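Local coordinates for purine nucleoside phosphorylase (Anopheles gambiae, PDB 2P4S), which splits purine (deoxy)nucleosides, preferentially inosine and 2'-deoxyinosine, with phosphate into the free base and a pentose 1-phosphate, as a homotrimer of the purine salvage pathway, at residues G121-L127 / V163-Q167; C193-A198 / M318-A322; L216-H220 / Y251-N256. All coordinates share one frame; numbering follows the deposited sequence.

Contact 1. Residues G121-L127 / V163-Q167; sequences GTLAEQL and VMCMQ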
ATOM      1  N   GLY A 121     -13.415 -25.621  -5.257  1.00 26.21           N
ATOM      2  CA  GLY A 121     -14.082 -25.757  -6.549  1.00 28.60           C
ATOM      3  C   GLY A 121     -15.108 -26.871  -6.655  1.00 30.80           C
ATOM      4  O   GLY A 121     -16.062 -26.764  -7.413  1.00 30.34           O
ATOM      5  N   THR A 122     -14.934 -27.931  -5.873  1.00 33.24           N
ATOM      6  CA  THR A 122     -15.913 -29.016  -5.836  1.00 35.38           C
ATOM      7  C   THR A 122     -17.282 -28.591  -5.311  1.00 35.56           C
ATOM      8  O   THR A 122     -18.256 -29.341  -5.457  1.00 36.56           O
ATOM      9  CB  THR A 122     -15.407 -30.260  -5.028  1.00 36.53           C
ATOM     10  OG1 THR A 122     -15.244 -29.919  -3.635  1.00 37.89           O
ATOM     11  CG2 THR A 122     -14.094 -30.822  -5.630  1.00 36.75           C
ATOM     12  N   LEU A 123     -17.388 -27.406  -4.723  1.00 35.73           N
ATOM     13  CA  LEU A 123     -18.714 -26.904  -4.368  1.00 36.19           C
ATOM     14  C   LEU A 123     -19.632 -26.838  -5.599  1.00 36.87           C
ATOM     15  O   LEU A 123     -20.832 -27.161  -5.506  1.00 36.70           O
ATOM     16  CB  LEU A 123     -18.637 -25.525  -3.707  1.00 36.46           C
ATOM     17  CG  LEU A 123     -18.206 -25.417  -2.234  1.00 38.44           C
ATOM     18  CD1 LEU A 123     -17.916 -23.946  -1.897  1.00 38.71           C
ATOM     19  CD2 LEU A 123     -19.222 -26.025  -1.256  1.00 36.93           C
ATOM     20  N   ALA A 124     -19.073 -26.389  -6.735  1.00 36.32           N
ATOM     21  CA  ALA A 124     -19.827 -26.277  -7.994  1.00 36.62           C
ATOM     22  C   ALA A 124     -20.265 -27.646  -8.548  1.00 37.00           C
ATOM     23  O   ALA A 124     -21.283 -27.748  -9.232  1.00 37.32           O
ATOM     24  CB  ALA A 124     -19.033 -25.517  -9.020  1.00 35.69           C
ATOM     25  N   GLU A 125     -19.499 -28.685  -8.248  1.00 37.55           N
ATOM     26  CA  GLU A 125     -19.818 -30.066  -8.651  1.00 38.75           C
ATOM     27  C   GLU A 125     -21.003 -30.707  -7.912  1.00 38.20           C
ATOM     28  O   GLU A 125     -21.522 -31.741  -8.314  1.00 38.39           O
ATOM     29  CB  GLU A 125     -18.583 -30.956  -8.496  1.00 39.36           C
ATOM     30  CG  GLU A 125     -17.481 -30.666  -9.497  1.00 43.21           C
ATOM     31  CD  GLU A 125     -16.275 -31.543  -9.254  1.00 51.14           C
ATOM     32  OE1 GLU A 125     -16.399 -32.507  -8.450  1.00 54.88           O
ATOM     33  OE2 GLU A 125     -15.200 -31.278  -9.853  1.00 55.38           O
ATOM     34  N   GLN A 126     -21.442 -30.093  -6.831  1.00 37.95           N
ATOM     35  CA  GLN A 126     -22.556 -30.651  -6.092  1.00 37.70           C
ATOM     36  C   GLN A 126     -23.863 -30.061  -6.554  1.00 36.83           C
ATOM     37  O   GLN A 126     -24.901 -30.446  -6.060  1.00 37.61           O
ATOM     38  CB  GLN A 126     -22.348 -30.426  -4.596  1.00 37.69           C
ATOM     39  CG  GLN A 126     -21.071 -31.089  -4.181  1.00 40.54           C
ATOM     40  CD  GLN A 126     -20.912 -31.187  -2.709  1.00 43.43           C
ATOM     41  OE1 GLN A 126     -21.903 -31.199  -1.959  1.00 44.24           O
ATOM     42  NE2 GLN A 126     -19.648 -31.272  -2.261  1.00 42.35           N
ATOM     43  N   LEU A 127     -23.815 -29.113  -7.481  1.00 35.79           N
ATOM     44  CA  LEU A 127     -25.040 -28.547  -8.059  1.00 35.02           C
ATOM     45  C   LEU A 127     -25.768 -29.566  -8.953  1.00 34.82           C
ATOM     46  O   LEU A 127     -25.136 -30.460  -9.503  1.00 34.97           O
ATOM     47  CB  LEU A 127     -24.724 -27.274  -8.849  1.00 33.69           C
ATOM     48  CG  LEU A 127     -23.963 -26.176  -8.113  1.00 32.79           C
ATOM     49  CD1 LEU A 127     -23.819 -24.996  -9.029  1.00 30.80           C
ATOM     50  CD2 LEU A 127     -24.669 -25.753  -6.853  1.00 30.36           C
ATOM     51  N   VAL A 163     -28.483 -21.429  -7.268  1.00 25.28           N
ATOM     52  CA  VAL A 163     -27.262 -20.638  -7.012  1.00 24.99           C
ATOM     53  C   VAL A 163     -26.527 -20.360  -8.344  1.00 25.78           C
ATOM     54  O   VAL A 163     -26.795 -20.992  -9.376  1.00 24.96           O
ATOM     55  CB  VAL A 163     -26.299 -21.317  -5.936  1.00 23.85           C
ATOM     56  CG1 VAL A 163     -27.025 -21.620  -4.621  1.00 21.04           C
ATOM     57  CG2 VAL A 163     -25.694 -22.610  -6.460  1.00 23.06           C
ATOM     58  N   MET A 164     -25.650 -19.370  -8.294  1.00 27.09           N
ATOM     59  CA  MET A 164     -24.725 -19.013  -9.356  1.00 28.76           C
ATOM     60  C   MET A 164     -23.331 -19.166  -8.721  1.00 28.97           C
ATOM     61  O   MET A 164     -22.995 -18.489  -7.758  1.00 28.81           O
ATOM     62  CB  MET A 164     -24.940 -17.553  -9.683  1.00 28.69           C
ATOM     63  CG  MET A 164     -24.288 -17.117 -10.932  1.00 32.27           C
ATOM     64  SD  MET A 164     -24.598 -15.368 -11.083  1.00 30.64           S
ATOM     65  CE  MET A 164     -26.172 -15.202 -10.418  1.00 34.46           C
ATOM     66  N   CYS A 165     -22.518 -20.038  -9.281  1.00 28.83           N
ATOM     67  CA  CYS A 165     -21.306 -20.439  -8.657  1.00 28.45           C
ATOM     68  C   CYS A 165     -20.047 -20.191  -9.532  1.00 26.83           C
ATOM     69  O   CYS A 165     -19.938 -20.700 -10.671  1.00 26.95           O
ATOM     70  CB  CYS A 165     -21.509 -21.888  -8.268  1.00 29.78           C
ATOM     71  SG  CYS A 165     -20.177 -22.491  -7.360  1.00 38.77           S
ATOM     72  N   MET A 166     -19.145 -19.328  -9.047  1.00 24.63           N
ATOM     73  CA  MET A 166     -17.822 -19.161  -9.643  1.00 24.21           C
ATOM     74  C   MET A 166     -16.913 -20.285  -9.241  1.00 22.72           C
ATOM     75  O   MET A 166     -16.381 -20.313  -8.128  1.00 22.77           O
ATOM     76  CB  MET A 166     -17.183 -17.841  -9.270  1.00 23.05           C
ATOM     77  CG  MET A 166     -17.620 -16.696 -10.143  1.00 23.95           C
ATOM     78  SD  MET A 166     -16.857 -15.162  -9.573  1.00 28.66           S
ATOM     79  CE  MET A 166     -15.171 -15.249 -10.219  1.00 24.74           C
ATOM     80  N   GLN A 167     -16.753 -21.236 -10.141  1.00 22.18           N
ATOM     81  CA  GLN A 167     -15.838 -22.328  -9.905  1.00 22.51           C
ATOM     82  C   GLN A 167     -14.442 -21.905 -10.336  1.00 22.88           C
ATOM     83  O   GLN A 167     -14.040 -22.078 -11.516  1.00 22.80           O
ATOM     84  CB  GLN A 167     -16.282 -23.565 -10.660  1.00 22.52           C
ATOM     85  CG  GLN A 167     -15.506 -24.797 -10.238  1.00 25.62           C
ATOM     86  CD  GLN A 167     -15.904 -26.021 -11.050  1.00 29.05           C
ATOM     87  OE1 GLN A 167     -16.473 -25.892 -12.132  1.00 26.98           O
ATOM     88  NE2 GLN A 167     -15.595 -27.204 -10.534  1.00 28.49           N
TER
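Gln167 and Ala124 meet where the short, weakly bonded helix 122-125 lies against one face of the sheet, at strand 161-167, which runs between strands 112-116 and 152-158: a small example of helix-on-sheet packing. The methyl CB of Ala124 sits between two strand residues, 3.6 Å from SG of Cys165 and 3.8 Å from CB of Gln167. Alternation along the strand does the rest: Val163, Cys165 and Gln167 all turn their side chains to the helix, while Met164 and Met166 turn to the other face. Cys165 holds SG anti to the backbone N (chi1 -175°), which carries the sulfur to Ala124. CB of Cys165 lies 3.9 Å from CD1 of Leu127. The other methyl of Leu127, CD2, presses on CG2 of Val163 at 3.3 Å, tighter than usual van der Waals contact. At the opposite end the extended Gln167 chain runs past Ala124, and its NE2 donates a weak, bent hydrogen bond to O of Gly121 (3.2 Å, 128° at the hydrogen). That oxygen also accepts from N of Ala124, so the turn and the glutamine share one carbonyl. CG of Glu125 passes 4.1 Å from NE2 of Gln167, the carboxylate turned nearly perpendicular (85°) to the amide. Beyond the pair, Leu127 continues onto Val154 and Leu158 of strand 152-158, Leu123 and Cys165 both reach Cys116, and Met164 and Met166 pack against helix 178-191 on the sheet's other side.

Contact 2. Residues C193-A198 / M318-A322; sequences CTHLIA and MTCFA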
ATOM      1  N   CYS A 193     -28.808 -11.746  -7.834  1.00 25.36           N
ATOM      2  CA  CYS A 193     -28.272 -12.222  -6.535  1.00 24.52           C
ATOM      3  C   CYS A 193     -28.366 -11.137  -5.464  1.00 24.02           C
ATOM      4  O   CYS A 193     -27.923  -9.984  -5.686  1.00 23.71           O
ATOM      5  CB  CYS A 193     -26.829 -12.714  -6.648  1.00 24.38           C
ATOM      6  SG  CYS A 193     -26.608 -14.104  -7.755  1.00 24.40           S
ATOM      7  N   THR A 194     -28.948 -11.511  -4.311  1.00 23.43           N
ATOM      8  CA  THR A 194     -29.076 -10.611  -3.154  1.00 22.38           C
ATOM      9  C   THR A 194     -27.960 -10.924  -2.155  1.00 21.45           C
ATOM     10  O   THR A 194     -27.620 -10.111  -1.306  1.00 21.50           O
ATOM     11  CB  THR A 194     -30.481 -10.762  -2.409  1.00 21.88           C
ATOM     12  OG1 THR A 194     -30.684 -12.130  -2.109  1.00 24.21           O
ATOM     13  CG2 THR A 194     -31.681 -10.253  -3.243  1.00 23.09           C
ATOM     14  N   HIS A 195     -27.403 -12.119  -2.261  1.00 20.76           N
ATOM     15  CA  HIS A 195     -26.399 -12.593  -1.323  1.00 20.53           C
ATOM     16  C   HIS A 195     -25.146 -12.980  -2.066  1.00 20.86           C
ATOM     17  O   HIS A 195     -25.245 -13.547  -3.162  1.00 20.89           O
ATOM     18  CB  HIS A 195     -26.901 -13.787  -0.498  1.00 20.28           C
ATOM     19  CG  HIS A 195     -27.938 -13.396   0.518  1.00 21.95           C
ATOM     20  ND1 HIS A 195     -29.141 -12.812   0.164  1.00 23.96           N
ATOM     21  CD2 HIS A 195     -27.928 -13.445   1.872  1.00 22.74           C
ATOM     22  CE1 HIS A 195     -29.840 -12.554   1.258  1.00 24.97           C
ATOM     23  NE2 HIS A 195     -29.121 -12.918   2.309  1.00 23.35           N
ATOM     24  N   LEU A 196     -23.993 -12.626  -1.471  1.00 19.97           N
ATOM     25  CA  LEU A 196     -22.699 -13.219  -1.823  1.00 19.61           C
ATOM     26  C   LEU A 196     -22.119 -14.117  -0.725  1.00 19.56           C
ATOM     27  O   LEU A 196     -21.955 -13.673   0.412  1.00 20.79           O
ATOM     28  CB  LEU A 196     -21.687 -12.130  -2.218  1.00 18.73           C
ATOM     29  CG  LEU A 196     -20.297 -12.641  -2.645  1.00 18.37           C
ATOM     30  CD1 LEU A 196     -20.334 -13.448  -4.008  1.00 15.18           C
ATOM     31  CD2 LEU A 196     -19.254 -11.478  -2.635  1.00 17.43           C
ATOM     32  N   ILE A 197     -21.866 -15.383  -1.056  1.00 19.05           N
ATOM     33  CA  ILE A 197     -20.976 -16.235  -0.286  1.00 19.27           C
ATOM     34  C   ILE A 197     -19.547 -16.299  -0.916  1.00 19.64           C
ATOM     35  O   ILE A 197     -19.345 -16.900  -1.988  1.00 18.67           O
ATOM     36  CB  ILE A 197     -21.539 -17.652  -0.095  1.00 18.92           C
ATOM     37  CG1 ILE A 197     -22.932 -17.594   0.573  1.00 20.17           C
ATOM     38  CG2 ILE A 197     -20.556 -18.517   0.731  1.00 18.76           C
ATOM     39  CD1 ILE A 197     -23.637 -18.935   0.605  1.00 18.80           C
ATOM     40  N   ALA A 198     -18.564 -15.679  -0.247  1.00 19.05           N
ATOM     41  CA  ALA A 198     -17.169 -15.708  -0.744  1.00 18.48           C
ATOM     42  C   ALA A 198     -16.371 -16.688   0.097  1.00 18.52           C
ATOM     43  O   ALA A 198     -16.393 -16.611   1.341  1.00 19.71           O
ATOM     44  CB  ALA A 198     -16.562 -14.330  -0.716  1.00 16.82           C
ATOM     45  N   MET A 318     -25.621  -5.861  -1.470  1.00 22.42           N
ATOM     46  CA  MET A 318     -25.747  -7.335  -1.231  1.00 22.00           C
ATOM     47  C   MET A 318     -25.421  -7.739   0.216  1.00 21.31           C
ATOM     48  O   MET A 318     -24.601  -7.074   0.875  1.00 21.34           O
ATOM     49  CB  MET A 318     -24.865  -8.134  -2.187  1.00 21.40           C
ATOM     50  CG  MET A 318     -25.291  -7.983  -3.642  1.00 21.31           C
ATOM     51  SD  MET A 318     -24.069  -8.674  -4.794  1.00 23.26           S
ATOM     52  CE  MET A 318     -24.259 -10.458  -4.847  1.00 16.47           C
ATOM     53  N   THR A 319     -26.075  -8.800   0.701  1.00 19.45           N
ATOM     54  CA  THR A 319     -25.736  -9.405   1.999  1.00 18.73           C
ATOM     55  C   THR A 319     -24.591 -10.392   1.790  1.00 18.21           C
ATOM     56  O   THR A 319     -24.627 -11.152   0.834  1.00 17.16           O
ATOM     57  CB  THR A 319     -26.956 -10.100   2.647  1.00 18.95           C
ATOM     58  OG1 THR A 319     -27.961  -9.100   2.842  1.00 20.83           O
ATOM     59  CG2 THR A 319     -26.613 -10.720   4.016  1.00 16.30           C
ATOM     60  N   CYS A 320     -23.588 -10.350   2.674  1.00 16.98           N
ATOM     61  CA  CYS A 320     -22.353 -11.118   2.520  1.00 16.81           C
ATOM     62  C   CYS A 320     -22.089 -12.072   3.672  1.00 16.49           C
ATOM     63  O   CYS A 320     -22.295 -11.716   4.844  1.00 15.43           O
ATOM     64  CB  CYS A 320     -21.147 -10.180   2.399  1.00 16.07           C
ATOM     65  SG  CYS A 320     -21.197  -9.047   0.986  1.00 20.57           S
ATOM     66  N   PHE A 321     -21.650 -13.281   3.303  1.00 15.33           N
ATOM     67  CA  PHE A 321     -21.195 -14.300   4.212  1.00 15.72           C
ATOM     68  C   PHE A 321     -19.872 -14.778   3.594  1.00 15.64           C
ATOM     69  O   PHE A 321     -19.761 -14.905   2.369  1.00 15.36           O
ATOM     70  CB  PHE A 321     -22.201 -15.472   4.301  1.00 15.10           C
ATOM     71  CG  PHE A 321     -21.696 -16.624   5.117  1.00 14.93           C
ATOM     72  CD1 PHE A 321     -21.324 -17.826   4.503  1.00 16.14           C
ATOM     73  CD2 PHE A 321     -21.520 -16.491   6.518  1.00 16.03           C
ATOM     74  CE1 PHE A 321     -20.792 -18.881   5.241  1.00 16.58           C
ATOM     75  CE2 PHE A 321     -20.993 -17.551   7.294  1.00 13.43           C
ATOM     76  CZ  PHE A 321     -20.643 -18.756   6.665  1.00 17.46           C
ATOM     77  N   ALA A 322     -18.858 -14.993   4.419  1.00 15.38           N
ATOM     78  CA  ALA A 322     -17.574 -15.468   3.914  1.00 15.81           C
ATOM     79  C   ALA A 322     -16.818 -16.305   4.934  1.00 15.68           C
ATOM     80  O   ALA A 322     -16.939 -16.072   6.131  1.00 15.39           O
ATOM     81  CB  ALA A 322     -16.707 -14.270   3.469  1.00 15.47           C
TER
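Met318, Leu196 and Thr319 bury the most surface where strands 195-198 and 319-322 run side by side as parallel neighbours in the central mixed sheet of the phosphorylase fold, their axes 4.7 Å apart and 16° from parallel. Four backbone bonds set the register. Thr319 accepts from N of Leu196 through its O (2.8 Å) and gives its own N to O of Thr194; Leu196 passes its O to N of Phe321, the straightest of the four at 168°, and N of Ala198 donates to O of Phe321.

Met318 stands at the entrance to the paired strands. Its chain bends at the last torsion (chi3 79°), bringing CE against segment 193-198, 3.9 Å from CB of Cys193 and 4.0 Å from CB of Leu196. Leu196 and Cys320 share a face of the sheet, covered by Ala313 of helix 307-315; Met188 of helix 178-191 also touches Leu196, and Val185 and His189 of that helix receive Met318.

On the other face, which Thr319 shares, His195 and Phe321 touch both helix 253-265 and helix 353-370, and Ile197 touches the latter. CG2 of Ile197 meets the Phe321 ring at its edge, near CD1. The Ala198 end of the pair lies next to the phosphate site, close to the phosphate-binding Arg169.

His195 and Thr319 point the same way, and the histidine ring lies alongside the threonine. An in-plane hydrogen bond between ND1 of His195 and OG1 of Thr194, 2.8 Å long, can steady the ring's rotation, the hydroxyl itself being positioned by a second bond to O of Lys111. CB of Thr319 sits over one ring face in a CH-pi contact, 3.7 Å from the centroid.

Contact 3. Residues L216-H220 / Y251-N256; sequences LIKDH and YDPKLN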
ATOM      1  N   LEU A 216     -14.914 -18.520   9.934  1.00 15.94           N
ATOM      2  CA  LEU A 216     -15.849 -17.453   9.541  1.00 15.57           C
ATOM      3  C   LEU A 216     -15.122 -16.124   9.555  1.00 15.50           C
ATOM      4  O   LEU A 216     -14.409 -15.790  10.491  1.00 16.09           O
ATOM      5  CB  LEU A 216     -17.062 -17.333  10.466  1.00 14.63           C
ATOM      6  CG  LEU A 216     -17.777 -18.665  10.742  1.00 15.20           C
ATOM      7  CD1 LEU A 216     -18.859 -18.514  11.783  1.00 13.92           C
ATOM      8  CD2 LEU A 216     -18.274 -19.354   9.432  1.00 12.21           C
ATOM      9  N   ILE A 217     -15.344 -15.349   8.511  1.00 15.30           N
ATOM     10  CA  ILE A 217     -14.794 -14.022   8.464  1.00 14.39           C
ATOM     11  C   ILE A 217     -15.789 -13.116   9.154  1.00 15.47           C
ATOM     12  O   ILE A 217     -16.949 -12.989   8.741  1.00 16.77           O
ATOM     13  CB  ILE A 217     -14.423 -13.591   7.018  1.00 13.69           C
ATOM     14  CG1 ILE A 217     -13.510 -14.661   6.383  1.00 10.58           C
ATOM     15  CG2 ILE A 217     -13.797 -12.156   7.033  1.00 13.67           C
ATOM     16  CD1 ILE A 217     -13.072 -14.381   4.898  1.00 12.84           C
ATOM     17  N   LYS A 218     -15.330 -12.541  10.254  1.00 15.55           N
ATOM     18  CA  LYS A 218     -16.124 -11.627  11.005  1.00 16.64           C
ATOM     19  C   LYS A 218     -15.797 -10.204  10.532  1.00 15.89           C
ATOM     20  O   LYS A 218     -16.638  -9.310  10.614  1.00 16.79           O
ATOM     21  CB  LYS A 218     -15.821 -11.805  12.502  1.00 15.20           C
ATOM     22  CG  LYS A 218     -16.566 -10.820  13.390  1.00 19.38           C
ATOM     23  CD  LYS A 218     -16.269 -11.029  14.903  1.00 18.35           C
ATOM     24  CE  LYS A 218     -17.354 -10.312  15.751  1.00 19.67           C
ATOM     25  NZ  LYS A 218     -16.974 -10.515  17.240  1.00 22.43           N
ATOM     26  N   ASP A 219     -14.563 -10.003  10.059  1.00 15.07           N
ATOM     27  CA  ASP A 219     -14.115  -8.700   9.649  1.00 14.82           C
ATOM     28  C   ASP A 219     -12.854  -8.847   8.817  1.00 14.29           C
ATOM     29  O   ASP A 219     -12.274  -9.926   8.766  1.00 13.81           O
ATOM     30  CB  ASP A 219     -13.831  -7.813  10.883  1.00 15.45           C
ATOM     31  CG  ASP A 219     -14.071  -6.331  10.594  1.00 16.84           C
ATOM     32  OD1 ASP A 219     -14.287  -5.968   9.399  1.00 21.02           O
ATOM     33  OD2 ASP A 219     -14.010  -5.531  11.533  1.00 19.56           O
ATOM     34  N   HIS A 220     -12.450  -7.779   8.153  1.00 12.96           N
ATOM     35  CA  HIS A 220     -11.185  -7.796   7.445  1.00 12.72           C
ATOM     36  C   HIS A 220     -10.406  -6.476   7.690  1.00 13.32           C
ATOM     37  O   HIS A 220     -10.935  -5.492   8.203  1.00 12.03           O
ATOM     38  CB  HIS A 220     -11.396  -8.087   5.923  1.00 13.26           C
ATOM     39  CG  HIS A 220     -12.092  -6.990   5.180  1.00  9.97           C
ATOM     40  ND1 HIS A 220     -13.167  -7.216   4.348  1.00 12.68           N
ATOM     41  CD2 HIS A 220     -11.881  -5.653   5.170  1.00 10.36           C
ATOM     42  CE1 HIS A 220     -13.569  -6.062   3.841  1.00 10.12           C
ATOM     43  NE2 HIS A 220     -12.800  -5.101   4.318  1.00 10.95           N
ATOM     44  N   TYR A 251     -19.850  -8.413   7.074  1.00 20.16           N
ATOM     45  CA  TYR A 251     -19.922  -9.874   7.180  1.00 18.77           C
ATOM     46  C   TYR A 251     -21.107 -10.186   8.110  1.00 19.12           C
ATOM     47  O   TYR A 251     -21.049  -9.922   9.308  1.00 18.09           O
ATOM     48  CB  TYR A 251     -18.596 -10.455   7.688  1.00 18.08           C
ATOM     49  CG  TYR A 251     -17.480 -10.213   6.717  1.00 15.39           C
ATOM     50  CD1 TYR A 251     -17.315 -11.022   5.589  1.00 12.49           C
ATOM     51  CD2 TYR A 251     -16.608  -9.137   6.897  1.00 12.16           C
ATOM     52  CE1 TYR A 251     -16.295 -10.762   4.663  1.00 13.69           C
ATOM     53  CE2 TYR A 251     -15.588  -8.869   5.987  1.00 12.05           C
ATOM     54  CZ  TYR A 251     -15.436  -9.684   4.876  1.00 15.09           C
ATOM     55  OH  TYR A 251     -14.399  -9.410   4.001  1.00 17.27           O
ATOM     56  N   ASP A 252     -22.185 -10.713   7.536  1.00 19.97           N
ATOM     57  CA  ASP A 252     -23.497 -10.647   8.197  1.00 20.88           C
ATOM     58  C   ASP A 252     -23.526 -11.393   9.547  1.00 19.60           C
ATOM     59  O   ASP A 252     -23.284 -12.593   9.583  1.00 20.65           O
ATOM     60  CB  ASP A 252     -24.596 -11.127   7.255  1.00 21.18           C
ATOM     61  CG  ASP A 252     -25.987 -10.864   7.821  1.00 24.05           C
ATOM     62  OD1 ASP A 252     -26.441  -9.683   7.790  1.00 23.25           O
ATOM     63  OD2 ASP A 252     -26.589 -11.846   8.324  1.00 25.26           O
ATOM     64  N   PRO A 253     -23.744 -10.673  10.661  1.00 19.77           N
ATOM     65  CA  PRO A 253     -23.729 -11.334  11.987  1.00 19.65           C
ATOM     66  C   PRO A 253     -24.692 -12.521  12.130  1.00 19.66           C
ATOM     67  O   PRO A 253     -24.309 -13.558  12.685  1.00 20.84           O
ATOM     68  CB  PRO A 253     -24.082 -10.185  12.952  1.00 19.39           C
ATOM     69  CG  PRO A 253     -23.573  -8.976  12.255  1.00 20.28           C
ATOM     70  CD  PRO A 253     -23.937  -9.212  10.788  1.00 18.80           C
ATOM     71  N   LYS A 254     -25.899 -12.393  11.592  1.00 19.70           N
ATOM     72  CA  LYS A 254     -26.886 -13.456  11.652  1.00 20.58           C
ATOM     73  C   LYS A 254     -26.508 -14.680  10.866  1.00 20.45           C
ATOM     74  O   LYS A 254     -26.760 -15.791  11.330  1.00 22.31           O
ATOM     75  CB  LYS A 254     -28.239 -12.972  11.166  1.00 20.99           C
ATOM     76  CG  LYS A 254     -29.036 -12.122  12.119  1.00 24.60           C
ATOM     77  CD  LYS A 254     -30.195 -11.538  11.315  1.00 33.84           C
ATOM     78  CE  LYS A 254     -31.354 -11.119  12.193  1.00 42.02           C
ATOM     79  NZ  LYS A 254     -32.562 -10.798  11.294  1.00 45.78           N
ATOM     80  N   LEU A 255     -25.927 -14.516   9.673  1.00 19.97           N
ATOM     81  CA  LEU A 255     -25.477 -15.695   8.912  1.00 18.89           C
ATOM     82  C   LEU A 255     -24.298 -16.376   9.579  1.00 19.01           C
ATOM     83  O   LEU A 255     -24.216 -17.614   9.597  1.00 19.47           O
ATOM     84  CB  LEU A 255     -25.146 -15.351   7.458  1.00 18.65           C
ATOM     85  CG  LEU A 255     -26.351 -14.994   6.561  1.00 20.50           C
ATOM     86  CD1 LEU A 255     -25.923 -14.460   5.175  1.00 17.83           C
ATOM     87  CD2 LEU A 255     -27.326 -16.211   6.443  1.00 20.16           C
ATOM     88  N   ASN A 256     -23.382 -15.577  10.135  1.00 18.71           N
ATOM     89  CA  ASN A 256     -22.288 -16.114  10.953  1.00 19.64           C
ATOM     90  C   ASN A 256     -22.806 -16.919  12.161  1.00 18.66           C
ATOM     91  O   ASN A 256     -22.278 -17.986  12.456  1.00 19.50           O
ATOM     92  CB  ASN A 256     -21.357 -14.994  11.436  1.00 19.86           C
ATOM     93  CG  ASN A 256     -20.328 -14.591  10.386  1.00 22.27           C
ATOM     94  OD1 ASN A 256     -19.382 -13.841  10.674  1.00 27.08           O
ATOM     95  ND2 ASN A 256     -20.483 -15.091   9.194  1.00 18.40           N
TER
HETATM   96  O   HOH W   1     -18.377  -7.116   9.403  1.00 14.95           O
HETATM   97  O   HOH W   2     -19.583  -9.762  11.291  1.00 22.56           O
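Tyr251 runs obliquely over strand 216-220 with its hydroxyl at His220 and its ring over Ile217, and it carries most of the contact. The tyrosine ring leaves the backbone with CG anti to the carbonyl carbon (chi1 -64°), which directs it toward Ile217 and His220. Ile217 sends CG2 squarely over the ring centre, 3.7 Å from the centroid: a CH-pi contact. His220 takes a less common turn, with CG between backbone N and carbonyl carbon (chi1 68°); this swings ND1 toward the tyrosine. There ND1 of His220 and OH of Tyr251 form a nearly straight hydrogen bond in the plane of both rings, even though those planes stand at 87° to each other. Its modelled length, 2.5 Å, is unusually short and should not be leaned on. Farther along, CD1 of Leu216 touches O of Asn256 at 3.5 Å in the first turn of helix 253-265, whose start is capped by Asp252, OD2 accepting from N of Leu255. Two waters join the backbones: both donate to O of Lys218, one accepting from N of Tyr251 and the other donating to its O. OD2 of Asp219 bonds to Tyr334 and Ala289 of the second subunit, and O of His220 to Thr287 of that subunit. The chemistry is thus divided: side chains hold the tyrosine ring and hydroxyl, water bridges the backbones of both segments, and the neighbouring subunit takes up Asp219 and the His220 carbonyl.

Overall arrangement
The three contacts belong to one sheet but use it differently. All are mostly buried, with an exposed residue at the margin of each (Glu125, Thr194, Lys218). Contact 2, strand pairing on regular backbone bonds, lies nearest the chain centre, its own centre about 9 Å away; contacts 1 and 3 lie at about 12 Å. Contact 1 sets a short helix on a strand and is largely apolar, with one weak glutamine-to-carbonyl bond. Contact 3 joins a strand to the loop and first turn of helix 253-265, mixes ring packing, a polar pair and water, and alone borders another subunit. Contacts 2 and 3 touch, since strands 319-329 and 214-221 are neighbours and Phe321 reaches Leu216 and Asn256; contact 1 is separate from contact 3.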